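Side-chain contacts in membrane lipoprotein family protein (PDB 4PEV), which binds adenosine and probably serves as the solute-binding component of an ABC transporter for nucleosides: residues Ile115-Gly119 with Phe120-Glu124; Tyr207-Gln210 with Tyr211-Ala215; Pro358-Val361 with Val362-Met366. All coordinates share one frame; numbering follows the deposited sequence.

Contact 1: residues Ile115-Gly119 with Phe120-Glu124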
ATOM      1  N   ILE C 115       3.467  21.915   4.871  1.00 25.67           N
ATOM      2  CA  ILE C 115       2.271  21.394   4.251  1.00 25.37           C
ATOM      3  C   ILE C 115       2.614  19.983   3.796  1.00 25.97           C
ATOM      4  O   ILE C 115       3.555  19.789   3.025  1.00 26.43           O
ATOM      5  CB  ILE C 115       1.786  22.282   3.091  1.00 25.09           C
ATOM      6  CG1 ILE C 115       1.378  23.662   3.629  1.00 25.02           C
ATOM      7  CG2 ILE C 115       0.599  21.639   2.371  1.00 25.14           C
ATOM      8  CD1 ILE C 115       0.969  24.645   2.553  1.00 25.11           C
ATOM      9  N   VAL C 116       1.863  19.009   4.307  1.00 25.81           N
ATOM     10  CA  VAL C 116       2.079  17.609   3.991  1.00 26.05           C
ATOM     11  C   VAL C 116       1.047  17.163   2.974  1.00 26.45           C
ATOM     12  O   VAL C 116      -0.152  17.293   3.200  1.00 28.34           O
ATOM     13  CB  VAL C 116       1.976  16.725   5.240  1.00 25.73           C
ATOM     14  CG1 VAL C 116       2.121  15.257   4.867  1.00 25.62           C
ATOM     15  CG2 VAL C 116       3.041  17.118   6.247  1.00 25.64           C
ATOM     16  N   LEU C 117       1.519  16.621   1.860  1.00 26.28           N
ATOM     17  CA  LEU C 117       0.644  16.298   0.744  1.00 27.21           C
ATOM     18  C   LEU C 117       0.594  14.792   0.533  1.00 26.70           C
ATOM     19  O   LEU C 117       1.570  14.174   0.102  1.00 25.14           O
ATOM     20  CB  LEU C 117       1.126  17.028  -0.514  1.00 27.92           C
ATOM     21  CG  LEU C 117       1.143  18.558  -0.380  1.00 27.53           C
ATOM     22  CD1 LEU C 117       1.862  19.180  -1.556  1.00 27.89           C
ATOM     23  CD2 LEU C 117      -0.263  19.124  -0.253  1.00 26.73           C
ATOM     24  N   VAL C 118      -0.565  14.215   0.836  1.00 27.35           N
ATOM     25  CA  VAL C 118      -0.714  12.759   0.921  1.00 27.60           C
ATOM     26  C   VAL C 118      -1.331  12.185  -0.353  1.00 26.59           C
ATOM     27  O   VAL C 118      -2.555  12.058  -0.468  1.00 25.86           O
ATOM     28  CB  VAL C 118      -1.564  12.346   2.158  1.00 28.05           C
ATOM     29  CG1 VAL C 118      -1.776  10.838   2.220  1.00 28.73           C
ATOM     30  CG2 VAL C 118      -0.902  12.813   3.439  1.00 28.61           C
ATOM     31  N   GLY C 119      -0.469  11.817  -1.291  1.00 25.94           N
ATOM     32  CA  GLY C 119      -0.898  11.091  -2.465  1.00 26.79           C
ATOM     33  C   GLY C 119      -0.287  11.630  -3.738  1.00 27.90           C
ATOM     34  O   GLY C 119      -0.016  12.826  -3.864  1.00 28.66           O
ATOM     35  N   PHE C 120      -0.079  10.724  -4.681  1.00 28.00           N
ATOM     36  CA  PHE C 120       0.455  11.052  -5.982  1.00 27.85           C
ATOM     37  C   PHE C 120      -0.263  12.193  -6.697  1.00 28.29           C
ATOM     38  O   PHE C 120       0.394  12.985  -7.363  1.00 30.10           O
ATOM     39  CB  PHE C 120       0.428   9.803  -6.877  1.00 28.70           C
ATOM     40  CG  PHE C 120       0.749  10.091  -8.305  1.00 29.38           C
ATOM     41  CD1 PHE C 120       2.072  10.301  -8.701  1.00 29.99           C
ATOM     42  CD2 PHE C 120      -0.268  10.210  -9.244  1.00 29.21           C
ATOM     43  CE1 PHE C 120       2.371  10.602 -10.016  1.00 29.97           C
ATOM     44  CE2 PHE C 120       0.023  10.514 -10.557  1.00 29.55           C
ATOM     45  CZ  PHE C 120       1.344  10.706 -10.943  1.00 30.17           C
ATOM     46  N   LEU C 121      -1.593  12.282  -6.592  1.00 27.66           N
ATOM     47  CA  LEU C 121      -2.339  13.273  -7.378  1.00 27.83           C
ATOM     48  C   LEU C 121      -1.976  14.731  -7.076  1.00 27.53           C
ATOM     49  O   LEU C 121      -2.328  15.634  -7.849  1.00 28.33           O
ATOM     50  CB  LEU C 121      -3.844  13.102  -7.221  1.00 29.56           C
ATOM     51  CG  LEU C 121      -4.499  11.761  -7.581  1.00 31.37           C
ATOM     52  CD1 LEU C 121      -6.013  11.890  -7.445  1.00 31.25           C
ATOM     53  CD2 LEU C 121      -4.128  11.310  -8.989  1.00 30.92           C
ATOM     54  N   TRP C 122      -1.283  14.952  -5.961  1.00 26.98           N
ATOM     55  CA  TRP C 122      -0.751  16.268  -5.594  1.00 27.72           C
ATOM     56  C   TRP C 122       0.496  16.699  -6.379  1.00 28.98           C
ATOM     57  O   TRP C 122       0.922  17.842  -6.285  1.00 28.74           O
ATOM     58  CB  TRP C 122      -0.396  16.272  -4.101  1.00 27.46           C
ATOM     59  CG  TRP C 122      -1.572  16.399  -3.207  1.00 26.93           C
ATOM     60  CD1 TRP C 122      -2.016  15.488  -2.302  1.00 26.77           C
ATOM     61  CD2 TRP C 122      -2.468  17.514  -3.132  1.00 26.55           C
ATOM     62  NE1 TRP C 122      -3.137  15.963  -1.670  1.00 27.01           N
ATOM     63  CE2 TRP C 122      -3.432  17.208  -2.155  1.00 25.93           C
ATOM     64  CE3 TRP C 122      -2.538  18.751  -3.792  1.00 26.44           C
ATOM     65  CZ2 TRP C 122      -4.456  18.080  -1.823  1.00 26.26           C
ATOM     66  CZ3 TRP C 122      -3.551  19.629  -3.454  1.00 26.39           C
ATOM     67  CH2 TRP C 122      -4.501  19.289  -2.483  1.00 26.71           C
ATOM     68  N   GLN C 123       1.081  15.785  -7.138  1.00 31.79           N
ATOM     69  CA  GLN C 123       2.342  16.042  -7.815  1.00 34.07           C
ATOM     70  C   GLN C 123       2.220  17.102  -8.892  1.00 34.69           C
ATOM     71  O   GLN C 123       3.063  17.968  -8.998  1.00 33.78           O
ATOM     72  CB  GLN C 123       2.858  14.768  -8.447  1.00 35.18           C
ATOM     73  CG  GLN C 123       4.322  14.819  -8.771  1.00 37.20           C
ATOM     74  CD  GLN C 123       4.709  13.708  -9.705  1.00 39.94           C
ATOM     75  OE1 GLN C 123       4.920  12.564  -9.292  1.00 42.84           O
ATOM     76  NE2 GLN C 123       4.787  14.032 -10.978  1.00 40.87           N
ATOM     77  N   GLU C 124       1.177  17.012  -9.699  1.00 37.90           N
ATOM     78  CA  GLU C 124       0.906  18.006 -10.730  1.00 40.22           C
ATOM     79  C   GLU C 124       0.689  19.396 -10.127  1.00 39.51           C
ATOM     80  O   GLU C 124       1.425  20.315 -10.467  1.00 42.74           O
ATOM     81  CB  GLU C 124      -0.309  17.583 -11.557  1.00 46.47           C
ATOM     82  CG  GLU C 124      -0.005  17.041 -12.941  1.00 53.06           C
ATOM     83  CD  GLU C 124      -0.631  17.901 -14.022  1.00 61.07           C
ATOM     84  OE1 GLU C 124      -1.268  17.326 -14.939  1.00 68.92           O
ATOM     85  OE2 GLU C 124      -0.514  19.152 -13.931  1.00 62.62           O
TER

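Contact 2: residues Tyr207-Gln210 with Tyr211-Ala215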
ATOM      1  N   TYR C 207       5.677  -9.948 -10.879  1.00 32.57           N
ATOM      2  CA  TYR C 207       7.023 -10.456 -10.749  1.00 33.74           C
ATOM      3  C   TYR C 207       7.042 -11.573  -9.736  1.00 33.48           C
ATOM      4  O   TYR C 207       7.533 -12.652 -10.017  1.00 35.38           O
ATOM      5  CB  TYR C 207       7.998  -9.359 -10.319  1.00 34.57           C
ATOM      6  CG  TYR C 207       9.410  -9.869 -10.183  1.00 35.26           C
ATOM      7  CD1 TYR C 207       9.828 -10.465  -9.010  1.00 35.90           C
ATOM      8  CD2 TYR C 207      10.319  -9.778 -11.233  1.00 36.15           C
ATOM      9  CE1 TYR C 207      11.109 -10.947  -8.871  1.00 36.52           C
ATOM     10  CE2 TYR C 207      11.617 -10.261 -11.100  1.00 36.96           C
ATOM     11  CZ  TYR C 207      11.994 -10.852  -9.912  1.00 36.87           C
ATOM     12  OH  TYR C 207      13.260 -11.343  -9.717  1.00 38.96           O
ATOM     13  N   GLY C 208       6.514 -11.296  -8.552  1.00 34.01           N
ATOM     14  CA  GLY C 208       6.528 -12.253  -7.449  1.00 33.98           C
ATOM     15  C   GLY C 208       5.793 -13.544  -7.746  1.00 34.03           C
ATOM     16  O   GLY C 208       6.185 -14.595  -7.274  1.00 33.64           O
ATOM     17  N   VAL C 209       4.721 -13.469  -8.525  1.00 35.22           N
ATOM     18  CA  VAL C 209       3.950 -14.665  -8.890  1.00 36.38           C
ATOM     19  C   VAL C 209       4.728 -15.503  -9.897  1.00 38.22           C
ATOM     20  O   VAL C 209       4.769 -16.726  -9.777  1.00 39.79           O
ATOM     21  CB  VAL C 209       2.562 -14.309  -9.488  1.00 35.24           C
ATOM     22  CG1 VAL C 209       1.925 -15.520 -10.171  1.00 34.34           C
ATOM     23  CG2 VAL C 209       1.638 -13.746  -8.415  1.00 34.36           C
ATOM     24  N   GLN C 210       5.319 -14.848 -10.897  1.00 39.16           N
ATOM     25  CA  GLN C 210       6.086 -15.553 -11.918  1.00 39.72           C
ATOM     26  C   GLN C 210       7.336 -16.151 -11.317  1.00 41.25           C
ATOM     27  O   GLN C 210       7.764 -17.226 -11.732  1.00 44.56           O
ATOM     28  CB  GLN C 210       6.482 -14.624 -13.055  1.00 41.08           C
ATOM     29  CG  GLN C 210       5.325 -14.096 -13.882  1.00 41.70           C
ATOM     30  CD  GLN C 210       4.615 -15.197 -14.632  1.00 41.46           C
ATOM     31  OE1 GLN C 210       4.040 -16.088 -14.024  1.00 43.01           O
ATOM     32  NE2 GLN C 210       4.653 -15.141 -15.954  1.00 41.65           N
ATOM     33  N   TYR C 211       7.915 -15.454 -10.342  1.00 39.13           N
ATOM     34  CA  TYR C 211       9.093 -15.936  -9.641  1.00 39.00           C
ATOM     35  C   TYR C 211       8.739 -17.263  -8.997  1.00 38.39           C
ATOM     36  O   TYR C 211       9.405 -18.268  -9.222  1.00 40.34           O
ATOM     37  CB  TYR C 211       9.522 -14.912  -8.594  1.00 40.69           C
ATOM     38  CG  TYR C 211      10.856 -15.147  -7.906  1.00 42.74           C
ATOM     39  CD1 TYR C 211      10.940 -15.936  -6.762  1.00 44.79           C
ATOM     40  CD2 TYR C 211      12.020 -14.530  -8.363  1.00 43.94           C
ATOM     41  CE1 TYR C 211      12.145 -16.127  -6.108  1.00 45.83           C
ATOM     42  CE2 TYR C 211      13.230 -14.714  -7.714  1.00 46.08           C
ATOM     43  CZ  TYR C 211      13.283 -15.513  -6.585  1.00 48.07           C
ATOM     44  OH  TYR C 211      14.475 -15.717  -5.925  1.00 54.08           O
ATOM     45  N   TYR C 212       7.661 -17.262  -8.225  1.00 37.57           N
ATOM     46  CA  TYR C 212       7.154 -18.468  -7.589  1.00 35.65           C
ATOM     47  C   TYR C 212       6.934 -19.569  -8.610  1.00 36.56           C
ATOM     48  O   TYR C 212       7.488 -20.638  -8.477  1.00 35.45           O
ATOM     49  CB  TYR C 212       5.853 -18.174  -6.858  1.00 34.18           C
ATOM     50  CG  TYR C 212       5.324 -19.362  -6.121  1.00 33.88           C
ATOM     51  CD1 TYR C 212       5.798 -19.686  -4.866  1.00 32.93           C
ATOM     52  CD2 TYR C 212       4.364 -20.179  -6.692  1.00 34.71           C
ATOM     53  CE1 TYR C 212       5.315 -20.785  -4.187  1.00 33.31           C
ATOM     54  CE2 TYR C 212       3.873 -21.286  -6.022  1.00 34.23           C
ATOM     55  CZ  TYR C 212       4.351 -21.583  -4.771  1.00 33.01           C
ATOM     56  OH  TYR C 212       3.853 -22.678  -4.107  1.00 32.42           O
ATOM     57  N   ASN C 213       6.142 -19.284  -9.639  1.00 39.46           N
ATOM     58  CA  ASN C 213       5.905 -20.219 -10.745  1.00 39.90           C
ATOM     59  C   ASN C 213       7.148 -20.849 -11.348  1.00 43.58           C
ATOM     60  O   ASN C 213       7.202 -22.072 -11.503  1.00 48.32           O
ATOM     61  CB  ASN C 213       5.138 -19.526 -11.857  1.00 37.77           C
ATOM     62  CG  ASN C 213       3.685 -19.354 -11.525  1.00 36.10           C
ATOM     63  OD1 ASN C 213       3.138 -20.057 -10.682  1.00 34.77           O
ATOM     64  ND2 ASN C 213       3.044 -18.423 -12.194  1.00 35.95           N
ATOM     65  N   GLN C 214       8.132 -20.019 -11.692  1.00 45.91           N
ATOM     66  CA  GLN C 214       9.400 -20.509 -12.257  1.00 45.86           C
ATOM     67  C   GLN C 214      10.221 -21.307 -11.265  1.00 44.10           C
ATOM     68  O   GLN C 214      10.716 -22.371 -11.602  1.00 45.51           O
ATOM     69  CB  GLN C 214      10.235 -19.373 -12.824  1.00 47.51           C
ATOM     70  CG  GLN C 214       9.700 -18.894 -14.163  1.00 51.43           C
ATOM     71  CD  GLN C 214      10.517 -17.768 -14.763  1.00 55.67           C
ATOM     72  OE1 GLN C 214      11.634 -17.478 -14.310  1.00 57.67           O
ATOM     73  NE2 GLN C 214       9.962 -17.119 -15.792  1.00 54.20           N
ATOM     74  N   ALA C 215      10.339 -20.828 -10.035  1.00 43.28           N
ATOM     75  CA  ALA C 215      11.087 -21.567  -9.004  1.00 43.14           C
ATOM     76  C   ALA C 215      10.383 -22.838  -8.536  1.00 42.24           C
ATOM     77  O   ALA C 215      10.884 -23.503  -7.643  1.00 41.27           O
ATOM     78  CB  ALA C 215      11.378 -20.673  -7.797  1.00 42.97           C
TER

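Contact 3: residues Pro358-Val361 with Val362-Met366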
ATOM      1  N   PRO C 358      -7.405  -8.116  20.385  1.00 35.81           N
ATOM      2  CA  PRO C 358      -6.099  -8.094  19.716  1.00 36.42           C
ATOM      3  C   PRO C 358      -5.350  -9.407  19.824  1.00 38.56           C
ATOM      4  O   PRO C 358      -4.773  -9.857  18.839  1.00 36.35           O
ATOM      5  CB  PRO C 358      -5.328  -7.006  20.462  1.00 36.48           C
ATOM      6  CG  PRO C 358      -6.366  -6.112  21.019  1.00 36.14           C
ATOM      7  CD  PRO C 358      -7.613  -6.927  21.227  1.00 36.17           C
ATOM      8  N   GLU C 359      -5.358 -10.017  21.011  1.00 43.48           N
ATOM      9  CA  GLU C 359      -4.696 -11.307  21.194  1.00 46.30           C
ATOM     10  C   GLU C 359      -5.359 -12.430  20.348  1.00 46.86           C
ATOM     11  O   GLU C 359      -4.660 -13.227  19.691  1.00 43.70           O
ATOM     12  CB  GLU C 359      -4.626 -11.669  22.687  1.00 49.30           C
ATOM     13  CG  GLU C 359      -3.805 -12.924  23.014  1.00 51.85           C
ATOM     14  CD  GLU C 359      -2.519 -13.038  22.200  1.00 55.62           C
ATOM     15  OE1 GLU C 359      -1.891 -11.985  21.920  1.00 57.97           O
ATOM     16  OE2 GLU C 359      -2.137 -14.180  21.831  1.00 57.19           O
ATOM     17  N   LYS C 360      -6.693 -12.470  20.335  1.00 45.31           N
ATOM     18  CA  LYS C 360      -7.407 -13.454  19.523  1.00 46.69           C
ATOM     19  C   LYS C 360      -7.176 -13.242  18.013  1.00 44.30           C
ATOM     20  O   LYS C 360      -7.100 -14.202  17.260  1.00 43.98           O
ATOM     21  CB  LYS C 360      -8.903 -13.475  19.887  1.00 52.02           C
ATOM     22  CG  LYS C 360      -9.762 -14.540  19.199  1.00 57.55           C
ATOM     23  CD  LYS C 360      -9.127 -15.942  19.168  1.00 66.24           C
ATOM     24  CE  LYS C 360      -9.689 -16.917  20.199  1.00 69.85           C
ATOM     25  NZ  LYS C 360     -10.901 -17.624  19.685  1.00 72.66           N
ATOM     26  N   VAL C 361      -7.029 -11.996  17.572  1.00 42.48           N
ATOM     27  CA  VAL C 361      -6.745 -11.716  16.160  1.00 39.85           C
ATOM     28  C   VAL C 361      -5.424 -12.341  15.723  1.00 39.81           C
ATOM     29  O   VAL C 361      -5.343 -12.907  14.648  1.00 41.83           O
ATOM     30  CB  VAL C 361      -6.710 -10.200  15.856  1.00 40.05           C
ATOM     31  CG1 VAL C 361      -6.012  -9.906  14.526  1.00 40.07           C
ATOM     32  CG2 VAL C 361      -8.118  -9.620  15.844  1.00 39.44           C
ATOM     33  N   VAL C 362      -4.391 -12.238  16.548  1.00 38.86           N
ATOM     34  CA  VAL C 362      -3.099 -12.812  16.197  1.00 38.05           C
ATOM     35  C   VAL C 362      -3.168 -14.337  16.148  1.00 39.59           C
ATOM     36  O   VAL C 362      -2.679 -14.953  15.200  1.00 38.93           O
ATOM     37  CB  VAL C 362      -1.998 -12.405  17.185  1.00 38.18           C
ATOM     38  CG1 VAL C 362      -0.662 -13.021  16.788  1.00 39.54           C
ATOM     39  CG2 VAL C 362      -1.855 -10.899  17.223  1.00 38.99           C
ATOM     40  N   GLU C 363      -3.776 -14.951  17.161  1.00 42.07           N
ATOM     41  CA  GLU C 363      -3.881 -16.419  17.195  1.00 42.97           C
ATOM     42  C   GLU C 363      -4.484 -16.963  15.902  1.00 40.26           C
ATOM     43  O   GLU C 363      -3.986 -17.947  15.345  1.00 38.64           O
ATOM     44  CB  GLU C 363      -4.708 -16.894  18.391  1.00 45.41           C
ATOM     45  CG  GLU C 363      -3.994 -16.760  19.730  1.00 48.96           C
ATOM     46  CD  GLU C 363      -4.941 -16.897  20.919  1.00 53.28           C
ATOM     47  OE1 GLU C 363      -6.087 -17.395  20.739  1.00 53.84           O
ATOM     48  OE2 GLU C 363      -4.541 -16.489  22.036  1.00 54.24           O
ATOM     49  N   ILE C 364      -5.533 -16.300  15.421  1.00 36.74           N
ATOM     50  CA  ILE C 364      -6.243 -16.757  14.238  1.00 34.76           C
ATOM     51  C   ILE C 364      -5.437 -16.584  12.962  1.00 34.79           C
ATOM     52  O   ILE C 364      -5.484 -17.443  12.100  1.00 37.43           O
ATOM     53  CB  ILE C 364      -7.597 -16.050  14.054  1.00 33.45           C
ATOM     54  CG1 ILE C 364      -8.516 -16.309  15.253  1.00 31.04           C
ATOM     55  CG2 ILE C 364      -8.264 -16.518  12.758  1.00 32.93           C
ATOM     56  CD1 ILE C 364      -9.841 -15.584  15.175  1.00 30.52           C
ATOM     57  N   VAL C 365      -4.706 -15.493  12.815  1.00 34.99           N
ATOM     58  CA  VAL C 365      -3.945 -15.303  11.587  1.00 36.68           C
ATOM     59  C   VAL C 365      -2.816 -16.327  11.530  1.00 39.83           C
ATOM     60  O   VAL C 365      -2.583 -16.946  10.491  1.00 41.55           O
ATOM     61  CB  VAL C 365      -3.354 -13.884  11.458  1.00 36.28           C
ATOM     62  CG1 VAL C 365      -2.533 -13.768  10.181  1.00 35.70           C
ATOM     63  CG2 VAL C 365      -4.447 -12.823  11.480  1.00 35.47           C
HETATM   64  N   MSE C 366      -2.126 -16.514  12.653  1.00 42.92           N
HETATM   65  CA  MSE C 366      -0.982 -17.426  12.718  1.00 43.61           C
HETATM   66  C   MSE C 366      -1.437 -18.831  12.491  1.00 42.66           C
HETATM   67  O   MSE C 366      -0.691 -19.660  11.961  1.00 47.01           O
HETATM   68  CB  MSE C 366      -0.305 -17.374  14.083  1.00 47.05           C
HETATM   69  CG  MSE C 366       0.313 -16.017  14.415  1.00 51.94           C
HETATM   70 SE   MSE C 366       1.552 -15.402  13.002  1.00 61.62          SE
HETATM   71  CE  MSE C 366       1.342 -13.447  13.128  1.00 58.31           C
TER

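Contact 1: residues Ile115-Gly119 with Phe120-Glu124
Leu117 sits over one face of the Trp122 indole, the two side chains crossing at about a right angle. Leu117 CD2 lies over the five-membered ring of Trp122 in a CH-pi contact, 4.1 Å from its centroid and 16° off the ring normal, while Leu117 CB lies 3.9 Å from Trp122 CG. Leu117 owes this reach to its first torsion (chi1 -60°), which sets CG opposite the carbonyl carbon. The indole also passes close to the backbone at the end of the strand, its CD1 lying 3.7 Å from Val118 N. The flat, largely apolar indole offers a broad pi face on which a buried, branched aliphatic chain can lie. The main chain fixes the ring's root: Trp122 N donates to Gly119 O over 3.2 Å, approaching from above the carbonyl plane, and so closes the turn. This is the strand-to-helix junction of a beta-alpha-beta unit, where strand 114-118 of the parallel sheet gives way, through a short 3-10 turn, to helix 123-132. Gly119 makes the bend with a positive phi (135°), a conformation in which a CB would be jammed against the preceding carbonyl oxygen; its nearest atoms are about 4 Å from the bound adenosine. Beyond this first layer, Leu58, Met99, Leu103 and Leu140 pack against the indole, and Leu58, Leu103 and Leu140 also touch Leu117. Replacing Trp122 by an alanine would probably strip Leu117 of the surface its methyl rests on and leave a gap among Leu117, Met99 and Leu103. On the pocket side, Leu121 N donates a hydrogen bond to OD2 of the adenosine-binding Asp60, and the side chain of Val118 approaches that of Asn70, another residue of the binding site.

Contact 2: residues Tyr207-Gln210 with Tyr211-Ala215
Tyr207 and Tyr211 both carry CG opposite their backbone N (chi1 near 180° in each); four residues apart, they leave the same flank of helix 196-214, and the shared torsion points both phenol rings the same way, side by side. They belong to the helix of the beta-alpha-beta unit between strands 186-191 and 222-226. The rings meet obliquely, with planes at 32°; Tyr211 CD2 comes 3.7 Å from Tyr207 CE1. Large aromatic rings suit this flank because helices 159-181 and 375-389 pack over it, while the phenol oxygen of Tyr211 can still bond to Glu383.

Under the side chains run the regular i to i+4 bonds, such as Asn213 N to Val209 O at 2.9 Å. Val209 CG1 lies alongside the amide of Asn213. That asparagine, near the helix's C-terminal end, suits its place because an amide can give and accept at once: OD1 is hydrogen-bonded to the Thr218 hydroxyl and to Val220 N, joining the helix to the segment that leads into strand 222-226. Gln210 is bent at chi2, bringing its amide back toward Asn213, and its NE2 donates to Leu411 O. The two amide planes stand 81° apart, and Asn213 ND2 gives its N-H to Gln210 OE1 at 3.1 Å, nearly in line with the acceptor's C=O.

Contact 3: residues Pro358-Val361 with Val362-Met366
The opening turns of helix 358-372 hold this contact, in which Glu359, Lys360 and Val361 meet the side chains of Glu363, Ile364 and Val365 along an amphipathic segment. Proline suits the first helical position, since its nitrogen has no N-H to offer and no earlier turn requires one. The i to i+4 bonds then begin, weakly from Val362 N to Pro358 O and more firmly from Glu363 N to Glu359 O at 3.2 Å.

On the exposed flank, Glu359 and Glu363 cross at about a right angle, carboxylate planes 64° apart. Two like charges lie close here, Glu359 OE2 being 3.3 Å from Glu363 OE2; Glu359 OE1 is salt-bridged to Arg340 of helix 336-348, which may offset some of the repulsion. Glu359 arrives there because its chain bends at chi2 (41°), whereas Glu363 runs extended beyond CG. Lys360 spans both neighbours of the next turn: Lys360 CE lies 3.7 Å from Glu363 OE1, but Lys360 NZ stops 4.9 Å from that oxygen, too far for a salt bridge, although the opposite charges may still attract. The aliphatic part of the same lysine crosses Ile364, where Lys360 CD lies 4.0 Å from Ile364 CG1, so a long flexible chain suits a site where apolar and charged neighbours adjoin.

Toward the protein, beta-branched valines line the buried flank. Val361 packs on Ile339 and Pro290, and Val365 also reaches Pro290; between these two valines, the closest side-chain approach is a loose one, Val361 CG1 to Val365 CG2 at 4.5 Å.

The three contacts follow one another along the chain without touching, and all are local to their own turn or helix. Contact 1 belongs to the parallel sheet that includes strand 114-118, and it alone borders the adenosine pocket, through Gly119 and the neighbours Asp60 and Asn70. Contact 2 lies beside the other sheet, on a helix between two of its strands, its centre about 33 Å from that of contact 1 and on the opposite side of the chain's centre. Contact 3 sits in a later helix, its centre about 35 Å from that of contact 1 and about 29 Å from that of contact 2. Contacts 2 and 3 are both remote from the annotated binding residues.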